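Local structure of 14L protein (Yaba-like disease virus, 4EKX) at residues Ile9-Glu15 with Val104-Trp110; Lys18-Arg24 with Arg72-Thr78. The protein binds and inhibits human interleukin-18 as a poxviral decoy with an immunoglobulin fold, acting through a bivalent mechanism. The protein carries 2 engineered substitutions. The contacts are given in a common frame with arbitrary orientation. Residues are numbered along the deposited sequence.

Interaction 1: residues Ile9-Glu15 with Val104-Trp110; sequences IHVPVKE and VILSKIW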
loop_
_atom_site.group_PDB
_atom_site.type_symbol
_atom_site.label_atom_id
_atom_site.label_comp_id
_atom_site.label_asym_id
_atom_site.label_seq_id
_atom_site.Cartn_x
_atom_site.Cartn_y
_atom_site.Cartn_z
ATOM N N ILE D 9 -12.760 -1.709 2.474
ATOM C CA ILE D 9 -11.948 -1.272 3.621
ATOM C C ILE D 9 -11.006 -2.379 4.096
ATOM O O ILE D 9 -11.430 -3.509 4.352
ATOM C CB ILE D 9 -12.837 -0.874 4.828
ATOM C CG1 ILE D 9 -13.780 0.274 4.480
ATOM C CG2 ILE D 9 -11.974 -0.515 6.062
ATOM C CD1 ILE D 9 -14.766 0.580 5.605
ATOM N N HIS D 10 -9.719 -2.067 4.211
ATOM C CA HIS D 10 -8.805 -2.979 4.878
ATOM C C HIS D 10 -8.545 -2.472 6.285
ATOM O O HIS D 10 -8.296 -1.281 6.482
ATOM C CB HIS D 10 -7.484 -3.091 4.139
ATOM C CG HIS D 10 -7.533 -4.021 2.969
ATOM N ND1 HIS D 10 -8.274 -3.750 1.833
ATOM C CD2 HIS D 10 -6.959 -5.227 2.768
ATOM C CE1 HIS D 10 -8.131 -4.746 0.975
ATOM N NE2 HIS D 10 -7.341 -5.657 1.521
ATOM N N VAL D 11 -8.618 -3.376 7.256
ATOM C CA VAL D 11 -8.364 -3.009 8.646
ATOM C C VAL D 11 -7.259 -3.881 9.231
ATOM O O VAL D 11 -7.042 -5.010 8.781
ATOM C CB VAL D 11 -9.633 -3.153 9.530
ATOM C CG1 VAL D 11 -10.706 -2.158 9.098
ATOM C CG2 VAL D 11 -10.163 -4.581 9.474
ATOM N N PRO D 12 -6.547 -3.360 10.241
ATOM C CA PRO D 12 -5.545 -4.225 10.874
ATOM C C PRO D 12 -6.221 -5.233 11.804
ATOM O O PRO D 12 -7.228 -4.896 12.443
ATOM C CB PRO D 12 -4.687 -3.241 11.672
ATOM C CG PRO D 12 -5.640 -2.130 12.041
ATOM C CD PRO D 12 -6.641 -2.032 10.884
ATOM N N VAL D 13 -5.682 -6.448 11.861
ATOM C CA VAL D 13 -6.244 -7.512 12.690
ATOM C C VAL D 13 -6.082 -7.238 14.182
ATOM O O VAL D 13 -6.772 -7.831 15.008
ATOM C CB VAL D 13 -5.623 -8.879 12.366
ATOM C CG1 VAL D 13 -5.915 -9.256 10.916
ATOM C CG2 VAL D 13 -4.127 -8.861 12.623
ATOM N N LYS D 14 -5.159 -6.350 14.526
ATOM C CA LYS D 14 -4.975 -5.975 15.920
ATOM C C LYS D 14 -4.800 -4.476 16.074
ATOM O O LYS D 14 -4.290 -3.795 15.184
ATOM C CB LYS D 14 -3.776 -6.704 16.530
ATOM C CG LYS D 14 -2.450 -6.404 15.851
ATOM C CD LYS D 14 -1.342 -7.274 16.436
ATOM C CE LYS D 14 -0.077 -7.223 15.591
ATOM N NZ LYS D 14 0.602 -5.901 15.650
ATOM N N GLU D 15 -5.247 -3.964 17.211
ATOM C CA GLU D 15 -5.036 -2.571 17.546
ATOM C C GLU D 15 -3.558 -2.316 17.866
ATOM O O GLU D 15 -2.890 -3.148 18.498
ATOM C CB GLU D 15 -5.909 -2.193 18.747
ATOM C CG GLU D 15 -5.657 -0.801 19.268
ATOM C CD GLU D 15 -6.580 -0.420 20.413
ATOM O OE1 GLU D 15 -7.424 -1.245 20.827
ATOM O OE2 GLU D 15 -6.451 0.716 20.894
ATOM N N VAL D 104 -17.274 -0.236 9.183
ATOM C CA VAL D 104 -16.651 -1.157 10.118
ATOM C C VAL D 104 -16.735 -0.590 11.527
ATOM O O VAL D 104 -16.699 0.628 11.724
ATOM C CB VAL D 104 -15.167 -1.433 9.740
ATOM C CG1 VAL D 104 -14.349 -0.147 9.770
ATOM C CG2 VAL D 104 -14.558 -2.490 10.664
ATOM N N ILE D 105 -16.889 -1.488 12.494
ATOM C CA ILE D 105 -16.768 -1.158 13.901
ATOM C C ILE D 105 -15.585 -1.968 14.413
ATOM O O ILE D 105 -15.649 -3.193 14.494
ATOM C CB ILE D 105 -18.049 -1.507 14.676
ATOM C CG1 ILE D 105 -19.191 -0.590 14.231
ATOM C CG2 ILE D 105 -17.825 -1.401 16.200
ATOM C CD1 ILE D 105 -20.527 -0.936 14.841
ATOM N N LEU D 106 -14.501 -1.275 14.734
ATOM C CA LEU D 106 -13.239 -1.930 15.057
ATOM C C LEU D 106 -13.296 -2.952 16.195
ATOM O O LEU D 106 -12.698 -4.017 16.091
ATOM C CB LEU D 106 -12.142 -0.887 15.294
ATOM C CG LEU D 106 -11.863 -0.120 13.995
ATOM C CD1 LEU D 106 -10.989 1.107 14.236
ATOM C CD2 LEU D 106 -11.236 -1.063 12.967
ATOM N N SER D 107 -14.013 -2.644 17.273
ATOM C CA SER D 107 -14.069 -3.570 18.404
ATOM C C SER D 107 -14.565 -4.951 17.972
ATOM O O SER D 107 -14.193 -5.964 18.563
ATOM C CB SER D 107 -14.940 -3.012 19.539
ATOM O OG SER D 107 -16.258 -2.748 19.081
ATOM N N LYS D 108 -15.401 -4.983 16.943
ATOM C CA LYS D 108 -15.938 -6.232 16.426
ATOM C C LYS D 108 -14.864 -7.036 15.713
ATOM O O LYS D 108 -14.817 -8.252 15.826
ATOM C CB LYS D 108 -17.092 -5.963 15.466
ATOM C CG LYS D 108 -18.332 -5.385 16.121
ATOM N N ILE D 109 -13.992 -6.345 14.996
ATOM C CA ILE D 109 -12.897 -7.005 14.316
ATOM C C ILE D 109 -11.880 -7.491 15.332
ATOM O O ILE D 109 -11.416 -8.616 15.265
ATOM C CB ILE D 109 -12.196 -6.055 13.336
ATOM C CG1 ILE D 109 -13.174 -5.574 12.265
ATOM C CG2 ILE D 109 -11.001 -6.740 12.704
ATOM C CD1 ILE D 109 -13.499 -6.620 11.227
ATOM N N TRP D 110 -11.541 -6.627 16.278
ATOM C CA TRP D 110 -10.485 -6.913 17.216
ATOM C C TRP D 110 -10.858 -7.925 18.261
ATOM O O TRP D 110 -9.979 -8.616 18.804
ATOM C CB TRP D 110 -9.979 -5.631 17.853
ATOM C CG TRP D 110 -9.280 -4.731 16.869
ATOM C CD1 TRP D 110 -8.694 -5.089 15.665
ATOM C CD2 TRP D 110 -9.068 -3.285 16.975
ATOM N NE1 TRP D 110 -8.151 -4.003 15.044
ATOM C CE2 TRP D 110 -8.341 -2.890 15.774
ATOM C CE3 TRP D 110 -9.398 -2.319 17.906
ATOM C CZ2 TRP D 110 -7.968 -1.585 15.540
ATOM C CZ3 TRP D 110 -9.016 -1.003 17.659
ATOM C CH2 TRP D 110 -8.318 -0.648 16.504
#
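Ile9 opens the contact from the inward side of its strand, its CD1 lying 4.2 Å from Val104 CG1. His10 points to the other side of the strand, and its NE2 is hydrogen-bonded to the backbone O of Val20 in a second subunit. Val11 faces inward again and does most of the apolar work: its CG1 sits 4.2 Å from Val104 CG2 and 4.1 Å from Leu106 CD2, while its CG2 reaches Ile109 CG2 at 4.0 Å. At Pro12 the chemistry turns polar. The indole NE1 of Trp110 donates a hydrogen bond to Pro12 O (2.9 Å, 152°), in line with the ring edge, and Pro12 CG packs 4.2 Å from Trp110 CZ2. Past the strand end, Val13 and Lys14 send their CB atoms away from the helix, but the chain curls over the indole: Lys14 C and Glu15 CB lie over one face. Glu15 CB makes a CH-pi contact, 3.4 Å from the centroid of the six-membered ring and 9° off its normal, while the carboxylate goes on to a salt bridge with Arg85. The short helix 106-110 crosses strand 9-12 at -59°, with axes 9.6 Å apart, and closes one end of the sandwich between the two sheets: Leu106 touches Leu89 of strand 89-94, and Trp110 rests on Val19 of strand 18-26.

Interaction 2: residues Lys18-Arg24 with Arg72-Thr78; sequences KVVLECR and RADLILT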
loop_
_atom_site.group_PDB
_atom_site.type_symbol
_atom_site.label_atom_id
_atom_site.label_comp_id
_atom_site.label_asym_id
_atom_site.label_seq_id
_atom_site.Cartn_x
_atom_site.Cartn_y
_atom_site.Cartn_z
ATOM N N LYS D 18 -0.918 3.403 16.637
ATOM C CA LYS D 18 -1.363 4.126 15.454
ATOM C C LYS D 18 -2.073 3.154 14.528
ATOM O O LYS D 18 -1.445 2.274 13.958
ATOM C CB LYS D 18 -0.171 4.748 14.740
ATOM C CG LYS D 18 -0.504 5.431 13.428
ATOM C CD LYS D 18 0.661 6.274 12.955
ATOM C CE LYS D 18 0.487 6.706 11.515
ATOM N NZ LYS D 18 1.734 7.302 10.965
ATOM N N VAL D 19 -3.383 3.305 14.398
ATOM C CA VAL D 19 -4.194 2.379 13.598
ATOM C C VAL D 19 -4.566 3.016 12.265
ATOM O O VAL D 19 -5.069 4.130 12.225
ATOM C CB VAL D 19 -5.488 1.969 14.355
ATOM C CG1 VAL D 19 -6.533 1.398 13.409
ATOM C CG2 VAL D 19 -5.154 0.969 15.478
ATOM N N VAL D 20 -4.318 2.303 11.170
ATOM C CA VAL D 20 -4.646 2.833 9.849
ATOM C C VAL D 20 -5.671 1.946 9.161
ATOM O O VAL D 20 -5.474 0.736 9.066
ATOM C CB VAL D 20 -3.400 2.896 8.942
ATOM C CG1 VAL D 20 -3.780 3.432 7.556
ATOM C CG2 VAL D 20 -2.319 3.757 9.581
ATOM N N LEU D 21 -6.771 2.556 8.721
ATOM C CA LEU D 21 -7.763 1.875 7.898
ATOM C C LEU D 21 -7.603 2.403 6.498
ATOM O O LEU D 21 -7.493 3.614 6.297
ATOM C CB LEU D 21 -9.184 2.165 8.382
ATOM C CG LEU D 21 -9.361 2.152 9.916
ATOM C CD1 LEU D 21 -10.829 2.348 10.269
ATOM C CD2 LEU D 21 -8.823 0.858 10.523
ATOM N N GLU D 22 -7.599 1.493 5.532
ATOM C CA GLU D 22 -7.403 1.866 4.140
ATOM C C GLU D 22 -8.696 1.672 3.387
ATOM O O GLU D 22 -9.213 0.557 3.287
ATOM C CB GLU D 22 -6.317 0.995 3.505
ATOM C CG GLU D 22 -5.028 0.944 4.326
ATOM C CD GLU D 22 -4.143 -0.236 3.940
ATOM O OE1 GLU D 22 -4.659 -1.184 3.317
ATOM O OE2 GLU D 22 -2.941 -0.217 4.288
ATOM N N CYS D 23 -9.218 2.765 2.856
ATOM C CA CYS D 23 -10.384 2.651 2.009
ATOM C C CYS D 23 -10.007 2.865 0.551
ATOM O O CYS D 23 -9.384 3.865 0.200
ATOM C CB CYS D 23 -11.462 3.632 2.431
ATOM S SG CYS D 23 -12.912 3.496 1.291
ATOM N N ARG D 24 -10.375 1.904 -0.289
ATOM C CA ARG D 24 -10.123 1.994 -1.718
ATOM C C ARG D 24 -11.429 1.843 -2.465
ATOM O O ARG D 24 -12.234 0.963 -2.159
ATOM C CB ARG D 24 -9.155 0.896 -2.177
ATOM C CG ARG D 24 -7.768 0.990 -1.553
ATOM C CD ARG D 24 -6.909 -0.177 -1.995
ATOM N NE ARG D 24 -5.550 -0.111 -1.461
ATOM C CZ ARG D 24 -5.168 -0.666 -0.316
ATOM N NH1 ARG D 24 -6.037 -1.347 0.428
ATOM N NH2 ARG D 24 -3.904 -0.562 0.075
ATOM N N ARG D 72 -8.343 6.384 -3.132
ATOM C CA ARG D 72 -7.984 5.848 -1.819
ATOM C C ARG D 72 -8.058 6.922 -0.734
ATOM O O ARG D 72 -7.662 8.066 -0.954
ATOM C CB ARG D 72 -6.573 5.252 -1.853
ATOM C CG ARG D 72 -6.138 4.623 -0.525
ATOM C CD ARG D 72 -4.796 3.914 -0.657
ATOM N NE ARG D 72 -4.257 3.541 0.652
ATOM C CZ ARG D 72 -3.148 2.834 0.831
ATOM N NH1 ARG D 72 -2.458 2.392 -0.215
ATOM N NH2 ARG D 72 -2.732 2.558 2.061
ATOM N N ALA D 73 -8.572 6.544 0.430
ATOM C CA ALA D 73 -8.494 7.413 1.597
ATOM C C ALA D 73 -8.138 6.566 2.796
ATOM O O ALA D 73 -8.828 5.587 3.085
ATOM C CB ALA D 73 -9.816 8.150 1.827
ATOM N N ASP D 74 -7.068 6.936 3.489
ATOM C CA ASP D 74 -6.727 6.259 4.740
ATOM C C ASP D 74 -7.249 7.067 5.934
ATOM O O ASP D 74 -7.210 8.310 5.941
ATOM C CB ASP D 74 -5.215 6.046 4.885
ATOM C CG ASP D 74 -4.647 5.055 3.868
ATOM O OD1 ASP D 74 -5.425 4.379 3.156
ATOM O OD2 ASP D 74 -3.405 4.946 3.794
ATOM N N LEU D 75 -7.729 6.347 6.941
ATOM C CA LEU D 75 -8.160 6.970 8.185
ATOM C C LEU D 75 -7.206 6.500 9.282
ATOM O O LEU D 75 -6.985 5.297 9.459
ATOM C CB LEU D 75 -9.608 6.590 8.499
ATOM C CG LEU D 75 -10.238 7.251 9.734
ATOM C CD1 LEU D 75 -10.441 8.753 9.513
ATOM C CD2 LEU D 75 -11.564 6.573 10.061
ATOM N N ILE D 76 -6.614 7.457 9.985
ATOM C CA ILE D 76 -5.596 7.150 10.980
ATOM C C ILE D 76 -6.144 7.497 12.352
ATOM O O ILE D 76 -6.589 8.623 12.579
ATOM C CB ILE D 76 -4.285 7.940 10.743
ATOM C CG1 ILE D 76 -3.703 7.632 9.367
ATOM C CG2 ILE D 76 -3.253 7.628 11.831
ATOM C CD1 ILE D 76 -4.159 8.576 8.297
ATOM N N LEU D 77 -6.132 6.511 13.246
ATOM C CA LEU D 77 -6.633 6.687 14.602
ATOM C C LEU D 77 -5.465 6.667 15.563
ATOM O O LEU D 77 -4.615 5.769 15.514
ATOM C CB LEU D 77 -7.595 5.561 14.991
ATOM C CG LEU D 77 -9.012 5.581 14.416
ATOM C CD1 LEU D 77 -8.978 5.430 12.907
ATOM C CD2 LEU D 77 -9.847 4.475 15.049
ATOM N N THR D 78 -5.432 7.664 16.436
ATOM C CA THR D 78 -4.438 7.748 17.489
ATOM C C THR D 78 -5.140 8.059 18.802
ATOM O O THR D 78 -6.298 8.491 18.812
ATOM C CB THR D 78 -3.407 8.850 17.205
ATOM O OG1 THR D 78 -4.087 10.066 16.858
ATOM C CG2 THR D 78 -2.487 8.435 16.070
HETATM O O HOH W 1 -3.525 1.631 -3.189
#
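Salt bridges crowd one end of this strand pair. Arg72 NE binds Asp74 OD1 at 2.9 Å, Arg24 NH1 binds Glu22 OE1 at 3.2 Å, and a longer bridge from Glu22 OE2 to Arg72 NH2 (3.6 Å) crosses between the strands. The network lets the two guanidinium groups lie close, with Arg24 NH2 3.3 Å from Arg72 NH1; a water accepts from Arg24 NE and Arg72 NH1, both at 3.2 Å. Glu22 and Arg24 also exchange salt bridges with Arg24 and Glu22 of a second subunit, and Asp74 OD2 is hydrogen-bonded to Tyr59 OH. Behind the charges, six backbone hydrogen bonds couple Val19 with Leu77, Leu21 with Leu75 and Cys23 with Ala73, the regular antiparallel pairing of central strands in one sheet of the immunoglobulin sandwich. Cys23 carries the disulfide to Cys91 in the opposing sheet. On its face, Leu21 CD1 packs 4.3 Å from Leu75 CD2, and Val19 CB 4.2 Å from Leu77 CB; on the charged face, Val20 CG2 meets Ile76 CG1 at 4.1 Å.

How the interactions relate
Interaction 2 is the more central, its centre about 6 Å from the chain centre against about 11 Å for interaction 1, which is also largely buried but runs out to the partly exposed Val13, Lys14, Glu15 and Trp110. Interaction 2 joins two inner strands of one sheet through regular backbone pairing; interaction 1 ties that sheet's edge strand to Val104 at the end of strand 100-104 and to the helix after it, mainly through side chains and one indole bond. They meet where His10 N lies 2.8 Å from Glu22 O, a probable hydrogen bond. At the second subunit, interaction 1 extends the sheet by antiparallel pairing, while interaction 2 contributes Glu22 and Arg24, which pair with that subunit's Arg24 and Glu22.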